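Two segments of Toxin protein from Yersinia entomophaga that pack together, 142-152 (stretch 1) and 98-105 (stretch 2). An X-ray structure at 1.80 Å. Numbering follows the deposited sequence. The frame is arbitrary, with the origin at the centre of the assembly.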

# COMPACT_ATOMS: atom_id res chain seq x y z
N PRO A 142 2.98 -3.26 5.24
CA PRO A 142 2.95 -4.68 4.97
C PRO A 142 2.74 -5.02 3.53
O PRO A 142 2.42 -6.20 3.21
CB PRO A 142 1.75 -5.16 5.81
CG PRO A 142 0.79 -4.04 5.70
CD PRO A 142 1.66 -2.77 5.71
N LEU A 143 2.84 -4.04 2.64
CA LEU A 143 2.86 -4.28 1.17
C LEU A 143 3.90 -3.42 0.50
O LEU A 143 4.44 -2.41 1.07
CB LEU A 143 1.48 -4.01 0.53
CG LEU A 143 1.03 -2.54 0.55
CD1 LEU A 143 -0.05 -2.24 -0.45
CD2 LEU A 143 0.59 -2.13 1.97
N ILE A 144 4.16 -3.76 -0.77
CA ILE A 144 4.80 -2.85 -1.69
C ILE A 144 3.71 -1.85 -2.14
O ILE A 144 2.74 -2.20 -2.83
CB ILE A 144 5.39 -3.62 -2.94
CG1 ILE A 144 6.53 -4.53 -2.46
CG2 ILE A 144 5.78 -2.66 -4.07
CD1 ILE A 144 7.06 -5.55 -3.47
N MET A 145 3.85 -0.62 -1.78
CA MET A 145 2.75 0.30 -1.90
C MET A 145 2.96 1.30 -3.03
O MET A 145 3.91 2.08 -3.00
CB MET A 145 2.64 1.10 -0.54
CG MET A 145 1.45 2.01 -0.54
SD MET A 145 1.37 3.01 0.95
CE MET A 145 0.41 1.90 1.90
N SER A 146 1.98 1.38 -3.95
CA SER A 146 1.96 2.35 -5.01
C SER A 146 1.23 3.57 -4.56
O SER A 146 0.33 3.47 -3.73
CB SER A 146 1.27 1.80 -6.24
OG SER A 146 -0.09 1.46 -5.95
N THR A 147 1.67 4.70 -5.07
CA THR A 147 1.10 5.96 -4.72
C THR A 147 1.10 6.81 -6.00
O THR A 147 1.78 6.46 -6.95
CB THR A 147 1.88 6.67 -3.55
OG1 THR A 147 3.13 7.22 -4.01
CG2 THR A 147 2.10 5.70 -2.33
N ALA A 148 0.32 7.88 -6.03
CA ALA A 148 0.21 8.74 -7.19
C ALA A 148 0.70 10.16 -6.85
O ALA A 148 0.49 10.61 -5.76
CB ALA A 148 -1.21 8.85 -7.67
N LYS A 149 1.30 10.84 -7.83
CA LYS A 149 1.65 12.24 -7.71
C LYS A 149 0.42 13.12 -7.63
O LYS A 149 0.47 14.15 -6.96
CB LYS A 149 2.48 12.72 -8.88
CG LYS A 149 3.87 12.17 -8.81
CD LYS A 149 4.61 12.43 -10.08
CE LYS A 149 5.94 11.69 -10.09
NZ LYS A 149 6.75 12.14 -11.25
N ASP A 150 -0.59 12.76 -8.38
CA ASP A 150 -1.77 13.63 -8.50
C ASP A 150 -2.96 12.95 -7.88
O ASP A 150 -3.30 11.84 -8.27
CB ASP A 150 -1.99 13.89 -9.99
CG ASP A 150 -3.04 14.95 -10.25
OD1 ASP A 150 -3.91 15.21 -9.39
OD2 ASP A 150 -2.95 15.57 -11.29
N PRO A 151 -3.61 13.59 -6.88
CA PRO A 151 -4.79 12.91 -6.29
C PRO A 151 -6.01 12.76 -7.22
O PRO A 151 -6.94 11.98 -6.93
CB PRO A 151 -5.15 13.80 -5.11
CG PRO A 151 -4.64 15.14 -5.47
CD PRO A 151 -3.40 14.93 -6.29
N LYS A 152 -5.98 13.46 -8.36
CA LYS A 152 -7.02 13.38 -9.31
C LYS A 152 -7.00 12.16 -10.17
O LYS A 152 -7.98 11.91 -10.86
CB LYS A 152 -7.05 14.63 -10.20
CG LYS A 152 -7.42 15.85 -9.38
CD LYS A 152 -7.63 17.08 -10.30
CE LYS A 152 -6.34 17.46 -11.03
NZ LYS A 152 -5.09 17.65 -10.22
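Stretch 2, residues 98-105: DVNETFRG

How does stretch 2 run across stretch 1? After a loop through Asp98, Val99 and Asn100, it becomes a strand at Glu101 and stays extended through Gly105. Its N-to-C direction makes 113° with that of the strand ending at Ala148, and the axes approach to 4.4 Å. The strands share a single antiparallel bridge, Ala148 with Phe103, whose CA atoms are 5.1 Å apart. Both backbone hydrogen bonds of the pair form: Ala148 N to Phe103 O at 2.6 Å, and Phe103 N to Ala148 O at 2.9 Å, the second more bent at 143°. Beyond the bridge, water 2 joins the backbones by donating to Glu101 O at 2.6 Å and Lys149 O at 2.7 Å.

Why is Arg104 stretched out? Its CA-to-CB bond points sideways, yet chi1, chi2 and chi3 are all t, and this extended chain carries the guanidinium along stretch 1, back toward the residues that precede the bridge. There NH1 donates to Ser146 O at 2.9 Å with a nearly straight angle of 164°, the carbonyl lying at the edge of the guanidinium, where its N-H groups point. Leu143, with chi1 p and chi2 t, places CD1 over one guanidinium face, 3.9 Å from Arg104 NH2. The aliphatic part of the arginine is used as well: Arg104 CD lies 3.6 Å from CG of Met145, whose chi1 and chi2 are both t.

What holds Phe103 in place? With chi1 at -53° (m) and chi2 at 89°, its ring lies beside the turn that follows Ala148. Pro151 covers one face: its CD is 3.5 Å from Phe103 CD1 and 3.9 Å from the ring centroid, a CH-pi contact that suits the slightly polarised hydrogens of a proline CD. Carbonyl oxygens occupy the edge instead, where the ring hydrogens lie, with Lys149 O 3.6 Å from Phe103 CE1.

How do the remaining side chains meet? Thr102 and Thr147 both adopt chi1 p, and their hydroxyls meet in a weak hydrogen bond of 3.0 Å from Thr102 OG1 to Thr147 OG1. Lys149 has its CA-to-CB bond directed away from stretch 2, but its chain, m at chi1 and t thereafter, passes Val99, with Lys149 CG 4.1 Å from Val99 CG1. Its NZ makes a weak hydrogen bond of 3.5 Å to water 1, which also accepts from Asp98 N at 3.0 Å, so the loop before the strand is tied in through solvent.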

# COMPACT_ATOMS: atom_id res chain seq x y z
N ASP A 98 11.19 12.60 -6.75
CA ASP A 98 11.61 13.88 -6.17
C ASP A 98 10.43 14.83 -5.88
O ASP A 98 10.59 16.03 -5.86
CB ASP A 98 12.62 14.60 -7.11
CG ASP A 98 12.06 14.81 -8.53
OD1 ASP A 98 10.87 14.49 -8.80
OD2 ASP A 98 12.83 15.28 -9.39
N VAL A 99 9.23 14.27 -5.72
CA VAL A 99 8.08 15.07 -5.30
C VAL A 99 8.07 15.13 -3.78
O VAL A 99 8.67 14.29 -3.14
CB VAL A 99 6.75 14.50 -5.90
CG1 VAL A 99 6.73 14.75 -7.39
CG2 VAL A 99 6.60 13.00 -5.59
N ASN A 100 7.38 16.12 -3.23
CA ASN A 100 7.21 16.35 -1.79
C ASN A 100 6.10 15.53 -1.15
O ASN A 100 6.08 15.38 0.05
CB ASN A 100 6.84 17.82 -1.48
CG ASN A 100 7.97 18.77 -1.76
OD1 ASN A 100 9.16 18.41 -1.63
ND2 ASN A 100 7.61 20.01 -2.16
N GLU A 101 5.21 15.02 -1.97
CA GLU A 101 3.95 14.42 -1.47
C GLU A 101 3.37 13.51 -2.56
O GLU A 101 3.50 13.77 -3.77
CB GLU A 101 2.92 15.47 -1.02
CG GLU A 101 2.55 16.45 -2.09
CD GLU A 101 1.56 17.55 -1.69
OE1 GLU A 101 1.15 18.24 -2.67
OE2 GLU A 101 1.20 17.73 -0.50
N THR A 102 2.74 12.45 -2.10
CA THR A 102 2.01 11.52 -2.96
C THR A 102 0.71 11.11 -2.25
O THR A 102 0.43 11.53 -1.11
CB THR A 102 2.79 10.29 -3.31
OG1 THR A 102 3.02 9.51 -2.12
CG2 THR A 102 4.01 10.64 -3.99
N PHE A 103 -0.16 10.41 -2.99
CA PHE A 103 -1.48 10.13 -2.61
C PHE A 103 -1.80 8.74 -3.00
O PHE A 103 -1.33 8.23 -4.02
CB PHE A 103 -2.53 11.09 -3.28
CG PHE A 103 -2.20 12.53 -3.06
CD1 PHE A 103 -1.38 13.19 -3.95
CD2 PHE A 103 -2.72 13.20 -1.98
CE1 PHE A 103 -0.97 14.49 -3.70
CE2 PHE A 103 -2.35 14.54 -1.74
CZ PHE A 103 -1.47 15.17 -2.62
N ARG A 104 -2.60 8.13 -2.15
CA ARG A 104 -3.12 6.78 -2.43
C ARG A 104 -4.57 6.62 -2.11
O ARG A 104 -5.03 7.01 -1.06
CB ARG A 104 -2.31 5.74 -1.61
CG ARG A 104 -2.78 4.32 -1.85
CD ARG A 104 -1.85 3.34 -1.12
NE ARG A 104 -2.46 2.01 -1.15
CZ ARG A 104 -2.26 1.08 -2.07
NH1 ARG A 104 -1.40 1.24 -3.06
NH2 ARG A 104 -2.92 -0.03 -1.98
N GLY A 105 -5.30 5.86 -2.97
CA GLY A 105 -6.67 5.53 -2.76
C GLY A 105 -6.77 4.08 -2.36
O GLY A 105 -6.08 3.24 -2.90
O HOH W 1 9.45 11.87 -9.09
O HOH W 2 2.80 15.05 -5.95
O HOH W 3 0.53 -1.07 -4.30